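Local coordinates for protein BlEst2 (Bacillus licheniformis, PDB 6WPX) that probably hydrolyses ester bonds as a secreted lipase or esterase, and is seen here in its propeptide form, whose C-terminal domain has an autoinhibitory effect, at residues Thr204-Lys209 with Leu247-Trp252; Val116-Gly121 with Asp253-Ile258; Phe305-Gly310 with Val383-Pro388. All coordinates share one frame; numbering follows the deposited sequence.

Contact 1. Residues Thr204-Lys209 with Leu247-Trp252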
ATOM      1  N   THR A 204       4.412  12.385  11.480  1.00 14.88           N
ATOM      2  CA  THR A 204       3.604  11.430  10.717  1.00 13.97           C
ATOM      3  C   THR A 204       2.321  11.164  11.434  1.00 15.73           C
ATOM      4  O   THR A 204       2.294  11.075  12.662  1.00 17.71           O
ATOM      5  CB  THR A 204       4.338  10.106  10.416  1.00 16.81           C
ATOM      6  OG1 THR A 204       4.458   9.357  11.615  1.00 17.65           O
ATOM      7  CG2 THR A 204       5.714  10.298   9.738  1.00 14.64           C
ATOM      8  N   LEU A 205       1.257  11.068  10.667  1.00 11.43           N
ATOM      9  CA  LEU A 205      -0.062  10.668  11.137  1.00 11.25           C
ATOM     10  C   LEU A 205      -0.376   9.385  10.386  1.00 13.18           C
ATOM     11  O   LEU A 205       0.026   9.221   9.227  1.00 11.37           O
ATOM     12  CB  LEU A 205      -1.151  11.713  10.842  1.00 11.18           C
ATOM     13  CG  LEU A 205      -1.434  12.721  11.971  1.00 16.83           C
ATOM     14  CD1 LEU A 205      -0.249  13.661  12.154  1.00 17.46           C
ATOM     15  CD2 LEU A 205      -2.697  13.550  11.650  1.00 16.03           C
ATOM     16  N   ALA A 206      -1.064   8.476  11.053  1.00 12.05           N
ATOM     17  CA  ALA A 206      -1.491   7.221  10.433  1.00 12.80           C
ATOM     18  C   ALA A 206      -2.840   6.846  10.995  1.00 15.24           C
ATOM     19  O   ALA A 206      -3.153   7.190  12.138  1.00 13.56           O
ATOM     20  CB  ALA A 206      -0.472   6.116  10.700  1.00 14.36           C
ATOM     21  N   GLY A 207      -3.633   6.159  10.188  1.00 13.21           N
ATOM     22  CA  GLY A 207      -4.945   5.682  10.609  1.00 13.91           C
ATOM     23  C   GLY A 207      -4.939   4.189  10.901  1.00 17.07           C
ATOM     24  O   GLY A 207      -4.070   3.458  10.404  1.00 15.13           O
ATOM     25  N   ASN A 208      -5.895   3.725  11.716  1.00 14.61           N
ATOM     26  CA  ASN A 208      -6.012   2.289  12.040  1.00 15.51           C
ATOM     27  C   ASN A 208      -7.402   1.764  11.689  1.00 17.70           C
ATOM     28  O   ASN A 208      -7.744   0.657  12.075  1.00 15.74           O
ATOM     29  CB  ASN A 208      -5.722   2.029  13.520  1.00 20.29           C
ATOM     30  CG  ASN A 208      -6.659   2.748  14.450  1.00 26.47           C
ATOM     31  OD1 ASN A 208      -7.745   3.171  14.077  1.00 20.39           O
ATOM     32  ND2 ASN A 208      -6.218   3.004  15.647  1.00 32.74           N
ATOM     33  N   LYS A 209      -8.214   2.582  11.016  1.00 14.26           N
ATOM     34  CA  LYS A 209      -9.573   2.181  10.673  1.00 15.98           C
ATOM     35  C   LYS A 209      -9.600   1.589   9.264  1.00 19.84           C
ATOM     36  O   LYS A 209      -9.063   2.187   8.346  1.00 18.50           O
ATOM     37  CB  LYS A 209     -10.541   3.387  10.788  1.00 17.85           C
ATOM     38  CG  LYS A 209     -12.009   2.996  10.637  1.00 35.08           C
ATOM     39  CD  LYS A 209     -12.979   4.006  11.251  1.00 45.96           C
ATOM     40  CE  LYS A 209     -13.425   5.064  10.271  1.00 54.29           C
ATOM     41  NZ  LYS A 209     -14.576   5.846  10.793  1.00 67.51           N
ATOM     42  N   LEU A 247       3.014  10.419  15.450  1.00 18.24           N
ATOM     43  CA  LEU A 247       1.825  10.566  16.274  1.00 18.36           C
ATOM     44  C   LEU A 247       1.008   9.276  16.349  1.00 21.39           C
ATOM     45  O   LEU A 247       0.744   8.639  15.323  1.00 21.01           O
ATOM     46  CB  LEU A 247       0.956  11.738  15.779  1.00 17.62           C
ATOM     47  CG  LEU A 247      -0.191  12.133  16.697  1.00 23.39           C
ATOM     48  CD1 LEU A 247       0.347  12.709  18.017  1.00 24.21           C
ATOM     49  CD2 LEU A 247      -1.188  13.069  15.974  1.00 23.16           C
ATOM     50  N   ASP A 248       0.611   8.915  17.566  1.00 16.95           N
ATOM     51  CA  ASP A 248      -0.229   7.761  17.867  1.00 16.69           C
ATOM     52  C   ASP A 248      -1.356   7.682  16.849  1.00 18.18           C
ATOM     53  O   ASP A 248      -1.975   8.690  16.475  1.00 13.04           O
ATOM     54  CB  ASP A 248      -0.795   7.855  19.299  1.00 19.39           C
ATOM     55  CG  ASP A 248      -1.509   6.602  19.787  1.00 30.62           C
ATOM     56  OD1 ASP A 248      -1.092   5.488  19.404  1.00 32.65           O
ATOM     57  OD2 ASP A 248      -2.450   6.734  20.588  1.00 31.60           O
ATOM     58  N   THR A 249      -1.537   6.480  16.321  1.00 15.33           N
ATOM     59  CA  THR A 249      -2.514   6.189  15.288  1.00 15.70           C
ATOM     60  C   THR A 249      -3.900   6.721  15.674  1.00 20.29           C
ATOM     61  O   THR A 249      -4.296   6.639  16.836  1.00 18.96           O
ATOM     62  CB  THR A 249      -2.457   4.670  15.019  1.00 22.34           C
ATOM     63  OG1 THR A 249      -1.088   4.309  14.833  1.00 29.01           O
ATOM     64  CG2 THR A 249      -3.074   4.326  13.773  1.00 14.92           C
ATOM     65  N   GLY A 250      -4.585   7.320  14.711  1.00 17.33           N
ATOM     66  CA  GLY A 250      -5.926   7.855  14.918  1.00 17.30           C
ATOM     67  C   GLY A 250      -6.947   6.953  14.265  1.00 20.92           C
ATOM     68  O   GLY A 250      -6.594   6.139  13.410  1.00 20.57           O
ATOM     69  N   LYS A 251      -8.226   7.160  14.575  1.00 17.74           N
ATOM     70  CA  LYS A 251      -9.294   6.310  14.028  1.00 18.14           C
ATOM     71  C   LYS A 251      -9.759   6.844  12.679  1.00 20.46           C
ATOM     72  O   LYS A 251     -10.881   7.326  12.520  1.00 19.90           O
ATOM     73  CB  LYS A 251     -10.421   6.121  15.046  1.00 20.17           C
ATOM     74  CG  LYS A 251      -9.921   5.529  16.361  1.00 24.85           C
ATOM     75  CD  LYS A 251     -11.066   5.265  17.302  1.00 23.30           C
ATOM     76  CE  LYS A 251     -10.599   4.760  18.648  1.00 24.27           C
ATOM     77  NZ  LYS A 251     -10.076   3.373  18.563  1.00 26.29           N
ATOM     78  N   TRP A 252      -8.828   6.819  11.720  1.00 16.24           N
ATOM     79  CA  TRP A 252      -9.069   7.262  10.362  1.00 15.53           C
ATOM     80  C   TRP A 252      -8.765   6.137   9.409  1.00 17.96           C
ATOM     81  O   TRP A 252      -7.918   5.298   9.687  1.00 15.80           O
ATOM     82  CB  TRP A 252      -8.172   8.479  10.001  1.00 13.58           C
ATOM     83  CG  TRP A 252      -8.110   9.532  11.070  1.00 14.59           C
ATOM     84  CD1 TRP A 252      -9.155  10.239  11.590  1.00 18.33           C
ATOM     85  CD2 TRP A 252      -6.945   9.938  11.803  1.00 14.43           C
ATOM     86  NE1 TRP A 252      -8.713  11.068  12.607  1.00 17.19           N
ATOM     87  CE2 TRP A 252      -7.361  10.893  12.764  1.00 19.06           C
ATOM     88  CE3 TRP A 252      -5.581   9.589  11.741  1.00 15.08           C
ATOM     89  CZ2 TRP A 252      -6.457  11.508  13.642  1.00 18.40           C
ATOM     90  CZ3 TRP A 252      -4.690  10.218  12.592  1.00 15.84           C
ATOM     91  CH2 TRP A 252      -5.130  11.141  13.547  1.00 16.98           C
TER
HETATM   92  O   HOH W   1      -1.484   9.587  13.873  1.00 16.61           O
HETATM   93  O   HOH W   2      -6.609   5.163  18.175  1.00 41.25           O
HETATM   94  O   HOH W   3     -12.340   8.342  10.420  1.00 26.54           O
HETATM   95  O   HOH W   4     -13.557   6.474  13.426  1.00 32.05           O

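Contact 2. Residues Val116-Gly121 with Asp253-Ile258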
ATOM      1  N   VAL A 116       1.848  19.737   4.272  1.00 15.87           N
ATOM      2  CA  VAL A 116       0.878  18.766   4.792  1.00 14.28           C
ATOM      3  C   VAL A 116       0.667  17.870   3.597  1.00 18.94           C
ATOM      4  O   VAL A 116       0.120  18.298   2.588  1.00 18.01           O
ATOM      5  CB  VAL A 116      -0.427  19.312   5.418  1.00 16.31           C
ATOM      6  CG1 VAL A 116      -1.401  18.151   5.715  1.00 15.07           C
ATOM      7  CG2 VAL A 116      -0.111  20.062   6.720  1.00 16.59           C
ATOM      8  N   SER A 117       1.225  16.668   3.673  1.00 16.22           N
ATOM      9  CA  SER A 117       1.273  15.753   2.558  1.00 15.89           C
ATOM     10  C   SER A 117       0.565  14.449   2.795  1.00 19.32           C
ATOM     11  O   SER A 117       0.815  13.762   3.776  1.00 19.03           O
ATOM     12  CB  SER A 117       2.727  15.505   2.191  1.00 19.08           C
ATOM     13  OG  SER A 117       3.347  16.757   1.949  1.00 22.16           O
ATOM     14  N   TYR A 118      -0.255  14.066   1.841  1.00 15.82           N
ATOM     15  CA  TYR A 118      -1.038  12.846   1.926  1.00 14.36           C
ATOM     16  C   TYR A 118      -0.500  11.714   1.097  1.00 18.06           C
ATOM     17  O   TYR A 118      -0.172  11.924  -0.068  1.00 17.56           O
ATOM     18  CB  TYR A 118      -2.450  13.192   1.436  1.00 14.70           C
ATOM     19  CG  TYR A 118      -3.398  12.026   1.196  1.00 13.33           C
ATOM     20  CD1 TYR A 118      -3.679  11.109   2.211  1.00 13.53           C
ATOM     21  CD2 TYR A 118      -4.180  11.974   0.044  1.00 15.41           C
ATOM     22  CE1 TYR A 118      -4.673  10.145   2.062  1.00 15.70           C
ATOM     23  CE2 TYR A 118      -5.175  11.012  -0.119  1.00 16.35           C
ATOM     24  CZ  TYR A 118      -5.412  10.095   0.885  1.00 18.46           C
ATOM     25  OH  TYR A 118      -6.377   9.143   0.694  1.00 13.53           O
ATOM     26  N   SER A 119      -0.537  10.470   1.654  1.00 16.24           N
ATOM     27  CA  SER A 119      -0.223   9.244   0.905  1.00 15.11           C
ATOM     28  C   SER A 119       1.153   9.379   0.227  1.00 17.47           C
ATOM     29  O   SER A 119       2.071   9.883   0.875  1.00 16.90           O
ATOM     30  CB  SER A 119      -1.401   8.925  -0.033  1.00 19.45           C
ATOM     31  OG  SER A 119      -1.177   8.049  -1.128  1.00 41.24           O
ATOM     32  N   LYS A 120       1.299   9.049  -1.067  1.00 13.29           N
ATOM     33  CA  LYS A 120       2.560   9.198  -1.774  1.00 14.12           C
ATOM     34  C   LYS A 120       3.122  10.644  -1.740  1.00 18.80           C
ATOM     35  O   LYS A 120       4.331  10.837  -1.887  1.00 18.56           O
ATOM     36  CB  LYS A 120       2.414   8.693  -3.223  1.00 15.59           C
ATOM     37  CG  LYS A 120       3.715   8.796  -4.010  1.00 20.31           C
ATOM     38  CD  LYS A 120       3.615   8.187  -5.424  1.00 16.36           C
ATOM     39  CE  LYS A 120       4.827   8.613  -6.219  1.00 17.07           C
ATOM     40  NZ  LYS A 120       4.669  10.014  -6.671  1.00 22.66           N
ATOM     41  N   GLY A 121       2.242  11.638  -1.582  1.00 15.88           N
ATOM     42  CA  GLY A 121       2.660  13.031  -1.472  1.00 15.91           C
ATOM     43  C   GLY A 121       3.693  13.251  -0.373  1.00 18.93           C
ATOM     44  O   GLY A 121       4.517  14.139  -0.506  1.00 20.11           O
ATOM     45  N   ASP A 253      -9.461   6.131   8.275  1.00 14.02           N
ATOM     46  CA  ASP A 253      -9.145   5.206   7.219  1.00 13.95           C
ATOM     47  C   ASP A 253      -8.401   6.066   6.210  1.00 18.09           C
ATOM     48  O   ASP A 253      -8.276   7.291   6.412  1.00 15.18           O
ATOM     49  CB  ASP A 253     -10.390   4.485   6.644  1.00 14.95           C
ATOM     50  CG  ASP A 253     -11.474   5.372   6.053  1.00 19.22           C
ATOM     51  OD1 ASP A 253     -11.142   6.269   5.278  1.00 18.67           O
ATOM     52  OD2 ASP A 253     -12.657   5.092   6.293  1.00 31.22           O
ATOM     53  N   HIS A 254      -7.915   5.457   5.128  1.00 14.09           N
ATOM     54  CA  HIS A 254      -7.144   6.197   4.130  1.00 13.05           C
ATOM     55  C   HIS A 254      -7.906   7.354   3.480  1.00 16.60           C
ATOM     56  O   HIS A 254      -7.265   8.296   3.059  1.00 14.49           O
ATOM     57  CB  HIS A 254      -6.582   5.250   3.063  1.00 13.27           C
ATOM     58  CG  HIS A 254      -5.345   5.779   2.428  1.00 16.67           C
ATOM     59  ND1 HIS A 254      -4.179   6.023   3.181  1.00 19.20           N
ATOM     60  CD2 HIS A 254      -5.107   6.083   1.139  1.00 17.58           C
ATOM     61  CE1 HIS A 254      -3.298   6.476   2.313  1.00 17.89           C
ATOM     62  NE2 HIS A 254      -3.822   6.554   1.083  1.00 18.05           N
ATOM     63  N   PHE A 255      -9.244   7.292   3.407  1.00 14.64           N
ATOM     64  CA  PHE A 255     -10.011   8.400   2.826  1.00 16.19           C
ATOM     65  C   PHE A 255     -10.325   9.467   3.870  1.00 17.02           C
ATOM     66  O   PHE A 255     -10.212  10.640   3.575  1.00 18.49           O
ATOM     67  CB  PHE A 255     -11.323   7.914   2.166  1.00 19.35           C
ATOM     68  CG  PHE A 255     -11.172   6.882   1.071  1.00 21.33           C
ATOM     69  CD1 PHE A 255     -10.063   6.889   0.232  1.00 24.28           C
ATOM     70  CD2 PHE A 255     -12.167   5.950   0.834  1.00 23.96           C
ATOM     71  CE1 PHE A 255      -9.931   5.945  -0.790  1.00 24.57           C
ATOM     72  CE2 PHE A 255     -12.044   5.021  -0.205  1.00 25.67           C
ATOM     73  CZ  PHE A 255     -10.924   5.023  -1.000  1.00 22.88           C
ATOM     74  N   SER A 256     -10.719   9.067   5.081  1.00 11.52           N
ATOM     75  CA  SER A 256     -11.109  10.027   6.106  1.00 13.72           C
ATOM     76  C   SER A 256      -9.936  10.868   6.696  1.00 18.02           C
ATOM     77  O   SER A 256     -10.174  11.939   7.260  1.00 17.57           O
ATOM     78  CB  SER A 256     -11.899   9.338   7.214  1.00 14.59           C
ATOM     79  OG  SER A 256     -11.034   8.620   8.075  1.00 16.35           O
ATOM     80  N   ILE A 257      -8.703  10.367   6.593  1.00 14.11           N
ATOM     81  CA  ILE A 257      -7.509  11.020   7.156  1.00 12.76           C
ATOM     82  C   ILE A 257      -7.225  12.406   6.525  1.00 17.01           C
ATOM     83  O   ILE A 257      -6.500  13.200   7.114  1.00 17.75           O
ATOM     84  CB  ILE A 257      -6.270  10.081   7.108  1.00 13.64           C
ATOM     85  CG1 ILE A 257      -5.212  10.497   8.168  1.00 12.66           C
ATOM     86  CG2 ILE A 257      -5.672   9.981   5.675  1.00 12.88           C
ATOM     87  CD1 ILE A 257      -4.023   9.507   8.305  1.00 14.44           C
ATOM     88  N   ILE A 258      -7.797  12.694   5.363  1.00 14.83           N
ATOM     89  CA  ILE A 258      -7.600  14.008   4.726  1.00 14.25           C
ATOM     90  C   ILE A 258      -8.784  14.925   4.886  1.00 16.69           C
ATOM     91  O   ILE A 258      -8.742  16.047   4.374  1.00 16.35           O
ATOM     92  CB  ILE A 258      -7.152  13.944   3.247  1.00 16.26           C
ATOM     93  CG1 ILE A 258      -8.168  13.194   2.359  1.00 16.34           C
ATOM     94  CG2 ILE A 258      -5.755  13.372   3.192  1.00 16.58           C
ATOM     95  CD1 ILE A 258      -8.047  13.555   0.844  1.00 23.03           C
TER

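Contact 3. Residues Phe305-Gly310 with Val383-Pro388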
ATOM      1  N   PHE A 305      -9.347 -24.198  -3.367  1.00 22.02           N
ATOM      2  CA  PHE A 305      -8.428 -23.812  -2.308  1.00 20.57           C
ATOM      3  C   PHE A 305      -8.716 -24.627  -1.069  1.00 24.73           C
ATOM      4  O   PHE A 305      -9.871 -24.868  -0.735  1.00 24.87           O
ATOM      5  CB  PHE A 305      -8.407 -22.292  -2.026  1.00 20.36           C
ATOM      6  CG  PHE A 305      -9.644 -21.684  -1.409  1.00 20.24           C
ATOM      7  CD1 PHE A 305     -10.706 -21.266  -2.208  1.00 21.64           C
ATOM      8  CD2 PHE A 305      -9.722 -21.472  -0.042  1.00 19.58           C
ATOM      9  CE1 PHE A 305     -11.847 -20.686  -1.641  1.00 22.18           C
ATOM     10  CE2 PHE A 305     -10.866 -20.895   0.530  1.00 22.65           C
ATOM     11  CZ  PHE A 305     -11.914 -20.490  -0.274  1.00 22.08           C
ATOM     12  N   ALA A 306      -7.654 -25.049  -0.402  1.00 20.71           N
ATOM     13  CA  ALA A 306      -7.698 -25.793   0.835  1.00 21.10           C
ATOM     14  C   ALA A 306      -7.935 -24.833   1.995  1.00 26.20           C
ATOM     15  O   ALA A 306      -7.398 -23.716   2.032  1.00 26.26           O
ATOM     16  CB  ALA A 306      -6.379 -26.528   1.046  1.00 22.33           C
ATOM     17  N   VAL A 307      -8.747 -25.283   2.946  1.00 23.82           N
ATOM     18  CA  VAL A 307      -8.960 -24.584   4.207  1.00 23.54           C
ATOM     19  C   VAL A 307      -8.612 -25.655   5.220  1.00 29.68           C
ATOM     20  O   VAL A 307      -9.287 -26.684   5.280  1.00 30.06           O
ATOM     21  CB  VAL A 307     -10.383 -24.011   4.420  1.00 26.50           C
ATOM     22  CG1 VAL A 307     -10.570 -23.531   5.873  1.00 27.07           C
ATOM     23  CG2 VAL A 307     -10.662 -22.868   3.443  1.00 24.35           C
ATOM     24  N   GLU A 308      -7.538 -25.440   5.976  1.00 26.76           N
ATOM     25  CA  GLU A 308      -7.110 -26.380   7.001  1.00 29.19           C
ATOM     26  C   GLU A 308      -8.105 -26.393   8.192  1.00 35.88           C
ATOM     27  O   GLU A 308      -8.991 -25.535   8.289  1.00 34.66           O
ATOM     28  CB  GLU A 308      -5.668 -26.056   7.457  1.00 30.17           C
ATOM     29  CG  GLU A 308      -5.513 -24.775   8.260  1.00 32.04           C
ATOM     30  CD  GLU A 308      -5.298 -23.497   7.465  1.00 39.05           C
ATOM     31  OE1 GLU A 308      -5.488 -23.498   6.226  1.00 25.93           O
ATOM     32  OE2 GLU A 308      -4.968 -22.472   8.104  1.00 29.03           O
ATOM     33  N   LYS A 309      -7.963 -27.368   9.088  1.00 36.39           N
ATOM     34  CA  LYS A 309      -8.782 -27.452  10.303  1.00 37.77           C
ATOM     35  C   LYS A 309      -8.368 -26.310  11.223  1.00 39.69           C
ATOM     36  O   LYS A 309      -7.209 -25.893  11.180  1.00 37.93           O
ATOM     37  CB  LYS A 309      -8.556 -28.807  11.026  1.00 42.91           C
ATOM     38  CG  LYS A 309      -9.113 -30.024  10.301  1.00 57.91           C
ATOM     39  CD  LYS A 309      -8.924 -31.304  11.101  1.00 70.02           C
ATOM     40  CE  LYS A 309      -9.028 -32.526  10.222  1.00 81.34           C
ATOM     41  NZ  LYS A 309      -8.738 -33.774  10.974  1.00 92.50           N
ATOM     42  N   GLY A 310      -9.297 -25.828  12.052  1.00 36.42           N
ATOM     43  CA  GLY A 310      -9.014 -24.794  13.042  1.00 35.29           C
ATOM     44  C   GLY A 310      -8.936 -23.363  12.553  1.00 37.12           C
ATOM     45  O   GLY A 310      -8.384 -22.500  13.247  1.00 37.38           O
ATOM     46  N   VAL A 383      -7.562 -15.139  -0.767  1.00 13.00           N
ATOM     47  CA  VAL A 383      -8.157 -15.650   0.463  1.00 14.55           C
ATOM     48  C   VAL A 383      -7.237 -15.238   1.606  1.00 18.61           C
ATOM     49  O   VAL A 383      -6.031 -15.460   1.520  1.00 19.17           O
ATOM     50  CB  VAL A 383      -8.386 -17.190   0.451  1.00 19.16           C
ATOM     51  CG1 VAL A 383      -9.032 -17.667   1.761  1.00 18.31           C
ATOM     52  CG2 VAL A 383      -9.250 -17.604  -0.730  1.00 19.98           C
ATOM     53  N   THR A 384      -7.790 -14.664   2.675  1.00 14.84           N
ATOM     54  CA  THR A 384      -6.969 -14.404   3.858  1.00 15.69           C
ATOM     55  C   THR A 384      -7.461 -15.384   4.908  1.00 21.48           C
ATOM     56  O   THR A 384      -8.621 -15.785   4.865  1.00 21.25           O
ATOM     57  CB  THR A 384      -6.990 -12.935   4.340  1.00 19.17           C
ATOM     58  OG1 THR A 384      -8.196 -12.729   5.065  1.00 13.99           O
ATOM     59  CG2 THR A 384      -6.832 -11.922   3.196  1.00 11.95           C
ATOM     60  N   PHE A 385      -6.586 -15.790   5.820  1.00 20.41           N
ATOM     61  CA  PHE A 385      -6.914 -16.756   6.858  1.00 21.88           C
ATOM     62  C   PHE A 385      -6.581 -16.224   8.222  1.00 26.39           C
ATOM     63  O   PHE A 385      -5.479 -15.694   8.449  1.00 25.51           O
ATOM     64  CB  PHE A 385      -6.113 -18.061   6.676  1.00 23.59           C
ATOM     65  CG  PHE A 385      -6.265 -18.757   5.340  1.00 21.76           C
ATOM     66  CD1 PHE A 385      -5.580 -18.297   4.213  1.00 22.19           C
ATOM     67  CD2 PHE A 385      -7.056 -19.896   5.218  1.00 23.41           C
ATOM     68  CE1 PHE A 385      -5.725 -18.930   2.984  1.00 21.63           C
ATOM     69  CE2 PHE A 385      -7.200 -20.539   3.976  1.00 24.22           C
ATOM     70  CZ  PHE A 385      -6.520 -20.056   2.876  1.00 20.86           C
ATOM     71  N   ASP A 386      -7.533 -16.401   9.136  1.00 22.61           N
ATOM     72  CA  ASP A 386      -7.319 -16.101  10.545  1.00 23.61           C
ATOM     73  C   ASP A 386      -7.159 -17.534  11.128  1.00 28.26           C
ATOM     74  O   ASP A 386      -8.139 -18.243  11.349  1.00 29.30           O
ATOM     75  CB  ASP A 386      -8.507 -15.345  11.164  1.00 24.38           C
ATOM     76  CG  ASP A 386      -8.301 -15.023  12.643  1.00 32.63           C
ATOM     77  OD1 ASP A 386      -7.290 -15.483  13.218  1.00 33.14           O
ATOM     78  OD2 ASP A 386      -9.115 -14.268  13.202  1.00 36.80           O
ATOM     79  N   SER A 387      -5.917 -17.982  11.251  1.00 24.93           N
ATOM     80  CA  SER A 387      -5.627 -19.365  11.653  1.00 27.10           C
ATOM     81  C   SER A 387      -4.306 -19.466  12.417  1.00 31.93           C
ATOM     82  O   SER A 387      -3.348 -18.758  12.080  1.00 30.23           O
ATOM     83  CB  SER A 387      -5.563 -20.252  10.405  1.00 28.40           C
ATOM     84  OG  SER A 387      -5.083 -21.572  10.627  1.00 31.45           O
ATOM     85  N   PRO A 388      -4.203 -20.385  13.400  1.00 32.02           N
ATOM     86  CA  PRO A 388      -2.924 -20.555  14.116  1.00 32.89           C
ATOM     87  C   PRO A 388      -1.816 -21.125  13.223  1.00 34.94           C
ATOM     88  O   PRO A 388      -0.674 -21.139  13.637  1.00 33.50           O
ATOM     89  CB  PRO A 388      -3.279 -21.545  15.241  1.00 37.16           C
ATOM     90  CG  PRO A 388      -4.781 -21.540  15.316  1.00 42.03           C
ATOM     91  CD  PRO A 388      -5.231 -21.312  13.919  1.00 35.60           C
TER
HETATM   92  O   HOH W   5      -5.661 -23.972  12.117  1.00 38.51           O

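Contact 1. Residues Thr204-Lys209 with Leu247-Trp252
Gly250 joins the other backbone from both of its ends: its N donates to Ala206 O over 2.9 Å in a nearly straight bond (167° at the hydrogen), and its O accepts from Asn208 N at 3.0 Å. These two bonds straddle Gly207 and form a single parallel bridge between Gly207 and Gly250. Leu247 N to Thr204 O continues the pairing at one end. At the other, Lys209 N donates to Trp252 O at 3.0 Å from 50° above the carbonyl plane. Lys251, between Gly250 and Trp252, is the centre of an inverse gamma turn. Trp252 O lies 3.1 Å from Gly207 CA in a CA-H...O contact. Waters extend the polar link: one joins Ala206 N to Asp248 O, and two more bridge Lys209 NZ and Lys251 O, one of them weakly at the lysine.

Packing closes around this backbone. Trp252 CG lies beside the backbone N, anti to the carbonyl carbon (chi1 -45°), and the ring lies back across the contact, with Gly250 CA over one face toward the rim. The ring's CH2 meets Leu205 CD2 at 3.9 Å, while CD1 of the same leucine touches Leu247 CD2 as the two leucines lie side by side. Thr249 CG2 comes within 3.3 Å of Ala206 O and rests on Asn208 CB at 3.5 Å. Thr204 OG1 is hydrogen-bonded to Asn246 OD1 and to Arg240, which also hydrogen-bonds Leu247 O. Here the last parallel strands of the central sheet, 201-205 and 245-246, run out into their C-terminal loops, as at the edge of an alpha/beta-hydrolase sheet.

Contact 2. Residues Val116-Gly121 with Asp253-Ile258
Tyr118 and Ser119 meet His254 where strand 113-118 turns sharply, a type II' turn from Tyr118 to Gly121 with Ser119 at positive phi (53°). This has the geometry of the nucleophile elbow of alpha/beta hydrolases. His254 ND1 is hydrogen-bonded to Asp231 OD2, consistent with a Ser119-His254-Asp231 catalytic triad.

Of the polar contacts, one crosses directly: Tyr118 OH donates to His254 O at 2.7 Å from above the carbonyl plane. Within the histidine loop, the bond from Phe255 N to Asp253 OD1 makes an Asx turn, which Ser256 N, three residues on, extends to an Asx motif. Ser256 OG accepts from Asp253 N at the start of the turn leading into the 3-10 segment 256-258.

Among the rings, Tyr118 and His254 form an offset stack, centroids 5.0 Å apart and planes at 30°. Ser119 CB lies over the centre of that tyrosine face.

Aliphatic packing holds the tyrosine from the other side. Ile258 CG2 presses over the ring in a CH-pi contact, 3.4 Å from the centroid, while Ile257 CG2 reaches CE1 at 3.8 Å.

With OG anti to its backbone N (chi1 161°), Ser119 sets that oxygen in the plane of the His254 ring, at its edge, 3.8 Å from NE2.

Contact 3. Residues Phe305-Gly310 with Val383-Pro388
Glu308 OE2 takes a short hydrogen bond from Ser387 OG, 2.7 Å, on its anti lone pair, and the same oxygen forms a salt bridge with Arg465 NH2. The glutamate chain is bent at chi2 (-87°), which swings CD toward the other strand. Ser387 OG is gripped in turn: besides donating a hydrogen bond to the carboxylate, it accepts from a water at 2.9 Å and caps Leu389 N at the turn into helix 389-397. The water also donates to Lys309 O, so the two loops are joined by a direct bond and by a bridge next to it. With a hydroxyl and a guanidinium both on OE2, the buried carboxylate is probably favoured in its charged form.

Strands 300-307 and 377-386 belong to different antiparallel sheets, packed face to face as a beta sandwich. Their short segments run 10.0 Å apart at closest approach and only 10° from parallel, too far for backbone pairing, and side chains fill the gap. Val383 CG2 stands over the centre of the Phe305 ring, 3.8 Å from the centroid and 8° off the normal, a CH-pi contact. Its other methyl, CG1, lies over a face of Phe385, toward its rim.

Phe385 presents its edge to Ala306 O, with CE2 at 3.7 Å, and CE2 also packs on Val307 CG2 at 4.2 Å. Arg465 makes a cation-pi contact with the same ring. Where the strands have ended, Gly310 O approaches Pro388 CD at 3.4 Å.

Overall arrangement
From the N terminus, contact 2 opens first, at 116-121 on a central strand of the hydrolase sheet, and its long loop closes only at 253-258. Contact 1 is nested inside it: 204-209 leaves a later strand of the same sheet and meets 247-252, immediately before the second half of contact 2. The two sites touch, Ile257 CD1 resting near Gly207 N and Asp253 CB against Lys209 O, so the edge of the sheet and the histidine-bearing loop are packed as one. Contact 3 follows in series, joining two sheets of the beta-rich C-terminal part. Its nearest atoms lie about 15 Å from contact 1 and about 17 Å from contact 2.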